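PDB 3VIU: phosphoribosylformylglycinamidine synthase 2 from Thermus thermophilus, which is a member of the AIR synthase related (PurM-like) proteins, with two N-terminal and two C-terminal domain units, and binds adenosine-5'-diphosphate and magnesium. Local coordinates for residues 465-468 and 469-473; 318-321 and 322-326; 292-296 and 297-301. All blocks are in the same frame, centred on the assembly; numbering follows the deposited sequence.

Interaction 1 of 3, residues 465-468 and 469-473; sequences ALAE and ACRNV. With MG (magnesium ion), chain D.
R471 folds back along helix 458-475 to lie against A467 and E468 of the preceding turn. Its CB lies 3.4 Å from A467 O, the same oxygen that accepts the R471 amide hydrogen. CG and CD carry the chain outward, and the bend at chi3 (-49°) then turns the head back toward the helix: CZ comes to 4.0 Å from E468 CA, which lies over one guanidinium face, displaced toward the rim. At the tip, NH1 is 4.2 Å from A467 CB, a small methyl beside the guanidinium, and NH2 lies 3.9 Å from E468 CG. NH1 makes a salt bridge to E599 and NH2 one to D620, a span that suits a long side chain. Since D620 also binds the magnesium, R471 is a second-shell residue of that site.

On the next position N472 points its OD1 at the magnesium, 2.6 Å away; D430 and D620 help to complete the site. A hydrogen bond from ND2 to D448 fixes which way round the amide lies. E468 runs beside N472, CG anti to its backbone N (chi1 -171°) and extended beyond, so that OE1 accepts a 2.8 Å hydrogen bond from a water that itself binds the metal.

L466, A469 and C470 are apolar or small and cover V541 and V543 of strand 538-548, while E468 and N472 face strand 441-448 and A467, C470 and R471 meet helix 596-611.

Interaction 2 of 3, residues 318-321 and 322-326; sequences KALE and EVFGR
F324 turns a ring edge to the L320 carbonyl oxygen one helical turn back, which lies near the ring plane, 3.4 Å from CD1. The two side chains run alongside each other and point the same way, and with CG anti to the backbone N (chi1 177°) L320 brings its CD1 to 3.8 Å from F324 CE1. The guanidinium of R326 has E322 O and V323 CA over one face, both toward its rim, and it is tied to E247 of helix 235-250 by a salt bridge.

The exposed polar side belongs to K318 and E322. K318 curls through bends at chi2 and chi3 toward the extended E322, and NZ lies 3.0 Å from OE1 in a salt bridge whose exact geometry is doubtful, since OE1 is modelled too close to its neighbour. Such flexible charged chains suit a surface. At the border of the buried face, partly exposed E321 hydrogen-bonds Y198 of strand 196-201.

Branched and aromatic L320, V323 and F324 instead fill the space toward helix 235-250, L320 and F324 also meeting strands 307-312 and 196-201. This is an amphipathic connecting helix, the link of a split beta-alpha-beta unit whose parallel strands 307-312 and 331-338 flank strand 196-201.

Interaction 3 of 3, residues 292-296 and 297-301; sequences EGMTP and EELLL
M294 and L299 close together across the start of helix 296-301, and this is the tightly packed half of the contact. L299 CD2 meets both the selenium and CE of M294, a selenomethionine here, each at 3.7 Å, and it approaches CB as well. A bend at chi3 (73°) curls the M294 methyl back over the leucine. Both residues are apolar and buried, which suits a place where L299 also rests on L284 and T289. P296 and L300 lead into the core too, against strand 342-347, and P296 O accepts L300 N at 2.9 Å. Proline suits this first turn because a helix makes no demand for an amide hydrogen there.

Just beside them E298 turns its carboxylate back to the chain before the helix. OE2 accepts the T295 amide hydrogen at 2.8 Å, the donor coming from above the carboxylate, 45° out of its plane. The same oxygen holds R206 in a salt bridge, so two partners hold it; the arginine would probably help keep this glutamate ionised.

On the more open side the grip is weaker. T295 has its hydroxyl between the backbone N and the carbonyl carbon (chi1 59°). From there T295 OG1 gives E297 OE1 a weak hydrogen bond of 2.9 Å. E297 needs a bend at chi2 to swing its carboxylate back, while it also touches V29 and L32 of helix 28-37. Further out, G293 is exposed, with a positive phi that glycine tolerates well.

T295 is the N-cap, and E298, three residues on, supplies the glutamate half of a capping box, although OG1 turns to E297 instead of completing the reciprocal bond. M294 and L299, immediately before the cap and four residues after it, form the accompanying hydrophobic staple.

Along the chain the order is interaction 3, then interaction 2, then interaction 1. The first two belong to one AIR synthase related C-terminal range, and strand 307-312 of its seven-stranded sheet runs between them in sequence: helix 296-301 precedes it and helix 317-326 follows. Their centres are 28 Å apart and their nearest atoms about 18 Å, so they do not touch. Interaction 1 lies in the second N-terminal range, its centre 43 Å from that of interaction 2 and 45 Å from that of interaction 3. Nearer the middle of the chain, it alone of the three holds a magnesium ligand; the centres of interactions 3 and 2 lie about 33 and 34 Å from the chain centre.

Interaction 1 of 3, residues 465-468 and 469-473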
ATOM      1  N   ALA A 465       4.813   6.675   9.448  1.00 14.58           N
ATOM      2  CA  ALA A 465       4.548   6.053   8.149  1.00 13.58           C
ATOM      3  C   ALA A 465       4.072   7.050   7.097  1.00 13.57           C
ATOM      4  O   ALA A 465       4.626   7.104   5.997  1.00 14.35           O
ATOM      5  CB  ALA A 465       3.528   4.921   8.303  1.00 12.67           C
ATOM      6  N   LEU A 466       3.050   7.838   7.427  1.00 12.82           N
ATOM      7  CA  LEU A 466       2.539   8.824   6.483  1.00 13.53           C
ATOM      8  C   LEU A 466       3.615   9.883   6.217  1.00 13.68           C
ATOM      9  O   LEU A 466       3.855  10.283   5.072  1.00 13.52           O
ATOM     10  CB  LEU A 466       1.280   9.504   7.030  1.00 14.69           C
ATOM     11  CG  LEU A 466       0.213   9.838   5.979  1.00 17.54           C
ATOM     12  CD1 LEU A 466      -0.880  10.689   6.607  1.00 17.41           C
ATOM     13  CD2 LEU A 466       0.840  10.556   4.801  1.00 16.39           C
ATOM     14  N   ALA A 467       4.260  10.338   7.283  1.00 13.65           N
ATOM     15  CA  ALA A 467       5.316  11.331   7.160  1.00 13.68           C
ATOM     16  C   ALA A 467       6.400  10.827   6.201  1.00 14.75           C
ATOM     17  O   ALA A 467       6.712  11.488   5.208  1.00 16.97           O
ATOM     18  CB  ALA A 467       5.917  11.630   8.536  1.00 11.17           C
ATOM     19  N   GLU A 468       6.948   9.646   6.484  1.00 15.65           N
ATOM     20  CA  GLU A 468       7.997   9.063   5.655  1.00 15.39           C
ATOM     21  C   GLU A 468       7.572   8.934   4.193  1.00 15.07           C
ATOM     22  O   GLU A 468       8.296   9.357   3.293  1.00 15.42           O
ATOM     23  CB  GLU A 468       8.411   7.687   6.187  1.00 16.66           C
ATOM     24  CG  GLU A 468       9.653   7.125   5.486  1.00 23.17           C
ATOM     25  CD  GLU A 468      10.158   5.818   6.091  1.00 26.99           C
ATOM     26  OE1 GLU A 468      11.301   5.413   5.772  1.00 30.89           O
ATOM     27  OE2 GLU A 468       9.418   5.186   6.875  1.00 29.49           O
ATOM     28  N   ALA A 469       6.402   8.353   3.953  1.00 13.33           N
ATOM     29  CA  ALA A 469       5.921   8.191   2.588  1.00 12.63           C
ATOM     30  C   ALA A 469       5.864   9.549   1.877  1.00 12.97           C
ATOM     31  O   ALA A 469       6.306   9.682   0.734  1.00 14.31           O
ATOM     32  CB  ALA A 469       4.548   7.531   2.590  1.00 10.02           C
ATOM     33  N   CYS A 470       5.329  10.559   2.552  1.00 12.58           N
ATOM     34  CA  CYS A 470       5.253  11.886   1.957  1.00 13.81           C
ATOM     35  C   CYS A 470       6.649  12.473   1.749  1.00 15.33           C
ATOM     36  O   CYS A 470       6.892  13.162   0.758  1.00 16.23           O
ATOM     37  CB  CYS A 470       4.431  12.818   2.839  1.00 11.59           C
ATOM     38  SG  CYS A 470       2.689  12.427   2.853  1.00 12.62           S
ATOM     39  N   ARG A 471       7.561  12.192   2.682  1.00 13.61           N
ATOM     40  CA  ARG A 471       8.921  12.695   2.590  1.00 13.39           C
ATOM     41  C   ARG A 471       9.615  12.085   1.377  1.00 13.68           C
ATOM     42  O   ARG A 471      10.310  12.778   0.632  1.00 11.54           O
ATOM     43  CB  ARG A 471       9.714  12.354   3.862  1.00 14.40           C
ATOM     44  CG  ARG A 471      11.071  13.064   3.962  1.00 14.17           C
ATOM     45  CD  ARG A 471      11.872  12.581   5.152  1.00 15.32           C
ATOM     46  NE  ARG A 471      11.065  12.580   6.370  1.00 16.50           N
ATOM     47  CZ  ARG A 471      10.848  11.506   7.124  1.00 15.08           C
ATOM     48  NH1 ARG A 471      10.098  11.612   8.207  1.00 14.60           N
ATOM     49  NH2 ARG A 471      11.379  10.329   6.799  1.00 12.77           N
ATOM     50  N   ASN A 472       9.413  10.786   1.175  1.00 14.49           N
ATOM     51  CA  ASN A 472      10.031  10.093   0.054  1.00 15.11           C
ATOM     52  C   ASN A 472       9.608  10.630  -1.301  1.00 15.94           C
ATOM     53  O   ASN A 472      10.418  10.682  -2.234  1.00 16.43           O
ATOM     54  CB  ASN A 472       9.749   8.600   0.133  1.00 17.44           C
ATOM     55  CG  ASN A 472      10.601   7.916   1.173  1.00 18.23           C
ATOM     56  OD1 ASN A 472      11.815   8.119   1.212  1.00 17.22           O
ATOM     57  ND2 ASN A 472       9.978   7.100   2.022  1.00 18.31           N
ATOM     58  N   VAL A 473       8.342  11.028  -1.408  1.00 14.71           N
ATOM     59  CA  VAL A 473       7.824  11.582  -2.650  1.00 11.56           C
ATOM     60  C   VAL A 473       8.353  13.006  -2.807  1.00 10.92           C
ATOM     61  O   VAL A 473       8.743  13.413  -3.895  1.00 12.82           O
ATOM     62  CB  VAL A 473       6.282  11.585  -2.648  1.00 13.28           C
ATOM     63  CG1 VAL A 473       5.748  12.531  -3.713  1.00 12.76           C
ATOM     64  CG2 VAL A 473       5.776  10.178  -2.898  1.00 11.38           C
TER
HETATM   65 MG    MG D 910      13.953   6.842   1.903  1.00 10.72          MG
HETATM   66  O   HOH W   1      12.904   7.066   4.137  1.00 13.59           O
HETATM   67  O   HOH W   2      16.164   6.856   3.155  1.00 29.88           O

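Interaction 2 of 3, residues 318-321 and 322-326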
ATOM      1  N   LYS A 318     -24.868  -3.502 -27.522  1.00 27.41           N
ATOM      2  CA  LYS A 318     -24.154  -4.112 -28.631  1.00 29.28           C
ATOM      3  C   LYS A 318     -22.694  -3.686 -28.648  1.00 28.06           C
ATOM      4  O   LYS A 318     -21.799  -4.525 -28.737  1.00 27.63           O
ATOM      5  CB  LYS A 318     -24.823  -3.753 -29.959  1.00 31.86           C
ATOM      6  CG  LYS A 318     -25.637  -4.890 -30.535  1.00 36.54           C
ATOM      7  CD  LYS A 318     -24.759  -6.122 -30.787  1.00 41.34           C
ATOM      8  CE  LYS A 318     -23.701  -5.857 -31.864  1.00 41.94           C
ATOM      9  NZ  LYS A 318     -22.834  -7.043 -32.139  1.00 41.32           N
ATOM     10  N   ALA A 319     -22.462  -2.379 -28.551  1.00 27.48           N
ATOM     11  CA  ALA A 319     -21.111  -1.830 -28.553  1.00 26.02           C
ATOM     12  C   ALA A 319     -20.239  -2.536 -27.519  1.00 25.60           C
ATOM     13  O   ALA A 319     -19.108  -2.928 -27.812  1.00 24.53           O
ATOM     14  CB  ALA A 319     -21.158  -0.330 -28.264  1.00 23.29           C
ATOM     15  N   LEU A 320     -20.776  -2.693 -26.312  1.00 25.63           N
ATOM     16  CA  LEU A 320     -20.055  -3.347 -25.227  1.00 25.68           C
ATOM     17  C   LEU A 320     -19.668  -4.760 -25.632  1.00 25.78           C
ATOM     18  O   LEU A 320     -18.540  -5.196 -25.402  1.00 26.68           O
ATOM     19  CB  LEU A 320     -20.913  -3.393 -23.949  1.00 22.80           C
ATOM     20  CG  LEU A 320     -20.318  -4.108 -22.725  1.00 20.98           C
ATOM     21  CD1 LEU A 320     -19.040  -3.404 -22.298  1.00 18.34           C
ATOM     22  CD2 LEU A 320     -21.322  -4.127 -21.577  1.00 18.90           C
ATOM     23  N   GLU A 321     -20.602  -5.474 -26.246  1.00 25.99           N
ATOM     24  CA  GLU A 321     -20.337  -6.847 -26.661  1.00 26.98           C
ATOM     25  C   GLU A 321     -19.212  -6.887 -27.685  1.00 25.25           C
ATOM     26  O   GLU A 321     -18.309  -7.724 -27.604  1.00 23.43           O
ATOM     27  CB  GLU A 321     -21.609  -7.472 -27.243  1.00 28.14           C
ATOM     28  CG  GLU A 321     -22.850  -7.163 -26.418  1.00 33.62           C
ATOM     29  CD  GLU A 321     -24.100  -7.862 -26.918  1.00 36.47           C
ATOM     30  OE1 GLU A 321     -24.268  -7.982 -28.153  1.00 38.81           O
ATOM     31  OE2 GLU A 321     -24.922  -8.276 -26.068  1.00 36.98           O
ATOM     32  N   GLU A 322     -19.265  -5.965 -28.638  1.00 25.26           N
ATOM     33  CA  GLU A 322     -18.258  -5.893 -29.686  1.00 26.70           C
ATOM     34  C   GLU A 322     -16.886  -5.584 -29.109  1.00 25.74           C
ATOM     35  O   GLU A 322     -15.882  -6.166 -29.534  1.00 24.78           O
ATOM     36  CB  GLU A 322     -18.676  -4.861 -30.740  1.00 27.66           C
ATOM     37  CG  GLU A 322     -19.942  -5.305 -31.483  1.00 32.74           C
ATOM     38  CD  GLU A 322     -20.417  -4.322 -32.534  1.00 33.95           C
ATOM     39  OE1 GLU A 322     -21.458  -4.603 -33.167  1.00 34.92           O
ATOM     40  OE2 GLU A 322     -19.757  -3.278 -32.729  1.00 35.63           O
ATOM     41  N   VAL A 323     -16.840  -4.685 -28.131  1.00 24.30           N
ATOM     42  CA  VAL A 323     -15.574  -4.364 -27.497  1.00 23.52           C
ATOM     43  C   VAL A 323     -14.933  -5.657 -27.003  1.00 24.15           C
ATOM     44  O   VAL A 323     -13.772  -5.929 -27.298  1.00 24.33           O
ATOM     45  CB  VAL A 323     -15.751  -3.414 -26.301  1.00 22.72           C
ATOM     46  CG1 VAL A 323     -14.444  -3.319 -25.520  1.00 23.95           C
ATOM     47  CG2 VAL A 323     -16.146  -2.035 -26.791  1.00 23.54           C
ATOM     48  N   PHE A 324     -15.690  -6.461 -26.265  1.00 24.67           N
ATOM     49  CA  PHE A 324     -15.143  -7.711 -25.761  1.00 26.87           C
ATOM     50  C   PHE A 324     -14.890  -8.701 -26.875  1.00 27.64           C
ATOM     51  O   PHE A 324     -13.961  -9.499 -26.797  1.00 28.71           O
ATOM     52  CB  PHE A 324     -16.061  -8.317 -24.699  1.00 25.94           C
ATOM     53  CG  PHE A 324     -15.913  -7.673 -23.360  1.00 26.88           C
ATOM     54  CD1 PHE A 324     -16.204  -6.324 -23.189  1.00 26.29           C
ATOM     55  CD2 PHE A 324     -15.421  -8.393 -22.280  1.00 26.30           C
ATOM     56  CE1 PHE A 324     -16.002  -5.704 -21.971  1.00 27.68           C
ATOM     57  CE2 PHE A 324     -15.215  -7.783 -21.054  1.00 26.31           C
ATOM     58  CZ  PHE A 324     -15.504  -6.437 -20.896  1.00 28.40           C
ATOM     59  N   GLY A 325     -15.713  -8.647 -27.915  1.00 28.97           N
ATOM     60  CA  GLY A 325     -15.515  -9.545 -29.038  1.00 28.70           C
ATOM     61  C   GLY A 325     -14.144  -9.289 -29.645  1.00 28.51           C
ATOM     62  O   GLY A 325     -13.422 -10.221 -29.992  1.00 27.38           O
ATOM     63  N   ARG A 326     -13.782  -8.014 -29.757  1.00 28.44           N
ATOM     64  CA  ARG A 326     -12.492  -7.633 -30.319  1.00 29.64           C
ATOM     65  C   ARG A 326     -11.313  -8.210 -29.534  1.00 29.72           C
ATOM     66  O   ARG A 326     -10.268  -8.518 -30.114  1.00 29.28           O
ATOM     67  CB  ARG A 326     -12.369  -6.108 -30.388  1.00 29.71           C
ATOM     68  CG  ARG A 326     -13.201  -5.478 -31.488  1.00 30.26           C
ATOM     69  CD  ARG A 326     -12.690  -4.088 -31.822  1.00 30.12           C
ATOM     70  NE  ARG A 326     -13.173  -3.066 -30.899  1.00 31.08           N
ATOM     71  CZ  ARG A 326     -14.412  -2.585 -30.904  1.00 30.46           C
ATOM     72  NH1 ARG A 326     -15.296  -3.036 -31.784  1.00 31.10           N
ATOM     73  NH2 ARG A 326     -14.762  -1.643 -30.036  1.00 31.07           N
TER

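Interaction 3 of 3, residues 292-296 and 297-301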
ATOM      1  N   GLU A 292     -19.924 -28.642 -13.007  1.00 29.83           N
ATOM      2  CA  GLU A 292     -21.295 -29.136 -13.031  1.00 31.28           C
ATOM      3  C   GLU A 292     -21.932 -29.241 -11.647  1.00 29.79           C
ATOM      4  O   GLU A 292     -21.237 -29.307 -10.638  1.00 30.92           O
ATOM      5  CB  GLU A 292     -21.322 -30.514 -13.701  1.00 34.65           C
ATOM      6  CG  GLU A 292     -22.688 -30.931 -14.208  1.00 41.36           C
ATOM      7  CD  GLU A 292     -22.681 -32.305 -14.858  1.00 45.14           C
ATOM      8  OE1 GLU A 292     -21.670 -32.662 -15.506  1.00 46.72           O
ATOM      9  OE2 GLU A 292     -23.700 -33.020 -14.734  1.00 46.99           O
ATOM     10  N   GLY A 293     -23.263 -29.247 -11.616  1.00 28.83           N
ATOM     11  CA  GLY A 293     -23.997 -29.386 -10.369  1.00 27.60           C
ATOM     12  C   GLY A 293     -23.709 -28.387  -9.270  1.00 29.18           C
ATOM     13  O   GLY A 293     -23.707 -28.735  -8.087  1.00 27.97           O
HETATM   14  N   MSE A 294     -23.473 -27.140  -9.651  1.00 29.87           N
HETATM   15  CA  MSE A 294     -23.193 -26.107  -8.671  1.00 31.11           C
HETATM   16  C   MSE A 294     -24.484 -25.587  -8.068  1.00 29.86           C
HETATM   17  O   MSE A 294     -25.413 -25.229  -8.785  1.00 30.15           O
HETATM   18  CB  MSE A 294     -22.423 -24.965  -9.320  1.00 33.88           C
HETATM   19  CG  MSE A 294     -21.016 -25.352  -9.693  1.00 37.85           C
HETATM   20 SE   MSE A 294     -20.027 -23.849 -10.349  1.00 46.34          SE
HETATM   21  CE  MSE A 294     -19.756 -22.897  -8.681  1.00 40.23           C
ATOM     22  N   THR A 295     -24.533 -25.550  -6.743  1.00 28.87           N
ATOM     23  CA  THR A 295     -25.714 -25.084  -6.038  1.00 28.67           C
ATOM     24  C   THR A 295     -25.809 -23.559  -6.006  1.00 29.13           C
ATOM     25  O   THR A 295     -24.826 -22.856  -6.260  1.00 30.67           O
ATOM     26  CB  THR A 295     -25.722 -25.615  -4.606  1.00 28.43           C
ATOM     27  OG1 THR A 295     -24.540 -25.173  -3.925  1.00 27.94           O
ATOM     28  CG2 THR A 295     -25.755 -27.126  -4.618  1.00 26.98           C
ATOM     29  N   PRO A 296     -27.003 -23.025  -5.708  1.00 27.82           N
ATOM     30  CA  PRO A 296     -27.152 -21.570  -5.661  1.00 27.62           C
ATOM     31  C   PRO A 296     -26.091 -20.846  -4.824  1.00 27.13           C
ATOM     32  O   PRO A 296     -25.432 -19.939  -5.327  1.00 27.97           O
ATOM     33  CB  PRO A 296     -28.569 -21.396  -5.125  1.00 26.98           C
ATOM     34  CG  PRO A 296     -29.284 -22.536  -5.787  1.00 26.04           C
ATOM     35  CD  PRO A 296     -28.315 -23.689  -5.592  1.00 26.62           C
ATOM     36  N   GLU A 297     -25.905 -21.246  -3.569  1.00 26.70           N
ATOM     37  CA  GLU A 297     -24.913 -20.579  -2.726  1.00 27.96           C
ATOM     38  C   GLU A 297     -23.493 -20.652  -3.297  1.00 27.80           C
ATOM     39  O   GLU A 297     -22.725 -19.705  -3.167  1.00 28.14           O
ATOM     40  CB  GLU A 297     -24.937 -21.125  -1.285  1.00 28.95           C
ATOM     41  CG  GLU A 297     -24.539 -22.583  -1.099  1.00 29.12           C
ATOM     42  CD  GLU A 297     -25.668 -23.554  -1.401  1.00 31.84           C
ATOM     43  OE1 GLU A 297     -25.476 -24.771  -1.184  1.00 34.09           O
ATOM     44  OE2 GLU A 297     -26.745 -23.110  -1.854  1.00 30.89           O
ATOM     45  N   GLU A 298     -23.155 -21.766  -3.941  1.00 28.46           N
ATOM     46  CA  GLU A 298     -21.833 -21.929  -4.548  1.00 28.19           C
ATOM     47  C   GLU A 298     -21.594 -20.896  -5.642  1.00 27.42           C
ATOM     48  O   GLU A 298     -20.512 -20.317  -5.739  1.00 26.83           O
ATOM     49  CB  GLU A 298     -21.685 -23.327  -5.145  1.00 28.96           C
ATOM     50  CG  GLU A 298     -21.443 -24.408  -4.115  1.00 32.14           C
ATOM     51  CD  GLU A 298     -21.459 -25.799  -4.713  1.00 34.73           C
ATOM     52  OE1 GLU A 298     -21.013 -26.735  -4.021  1.00 35.03           O
ATOM     53  OE2 GLU A 298     -21.926 -25.958  -5.867  1.00 36.33           O
ATOM     54  N   LEU A 299     -22.603 -20.671  -6.473  1.00 26.10           N
ATOM     55  CA  LEU A 299     -22.472 -19.700  -7.545  1.00 25.47           C
ATOM     56  C   LEU A 299     -22.401 -18.305  -6.948  1.00 25.08           C
ATOM     57  O   LEU A 299     -21.549 -17.497  -7.325  1.00 24.42           O
ATOM     58  CB  LEU A 299     -23.658 -19.809  -8.509  1.00 26.03           C
ATOM     59  CG  LEU A 299     -23.734 -21.125  -9.304  1.00 26.76           C
ATOM     60  CD1 LEU A 299     -25.079 -21.244 -10.001  1.00 24.25           C
ATOM     61  CD2 LEU A 299     -22.590 -21.184 -10.311  1.00 25.59           C
ATOM     62  N   LEU A 300     -23.284 -18.042  -5.992  1.00 24.48           N
ATOM     63  CA  LEU A 300     -23.353 -16.737  -5.337  1.00 24.53           C
ATOM     64  C   LEU A 300     -22.115 -16.332  -4.542  1.00 25.50           C
ATOM     65  O   LEU A 300     -21.739 -15.159  -4.529  1.00 25.91           O
ATOM     66  CB  LEU A 300     -24.569 -16.685  -4.409  1.00 22.86           C
ATOM     67  CG  LEU A 300     -25.953 -16.568  -5.051  1.00 18.39           C
ATOM     68  CD1 LEU A 300     -27.014 -16.888  -4.022  1.00 16.59           C
ATOM     69  CD2 LEU A 300     -26.146 -15.170  -5.594  1.00 15.42           C
ATOM     70  N   LEU A 301     -21.472 -17.292  -3.890  1.00 24.48           N
ATOM     71  CA  LEU A 301     -20.316 -16.967  -3.070  1.00 23.55           C
ATOM     72  C   LEU A 301     -18.949 -17.326  -3.630  1.00 21.64           C
ATOM     73  O   LEU A 301     -17.932 -17.101  -2.979  1.00 21.67           O
ATOM     74  CB  LEU A 301     -20.505 -17.583  -1.682  1.00 24.68           C
ATOM     75  CG  LEU A 301     -21.827 -17.130  -1.047  1.00 23.99           C
ATOM     76  CD1 LEU A 301     -21.931 -17.610   0.385  1.00 23.06           C
ATOM     77  CD2 LEU A 301     -21.899 -15.619  -1.105  1.00 24.88           C
TER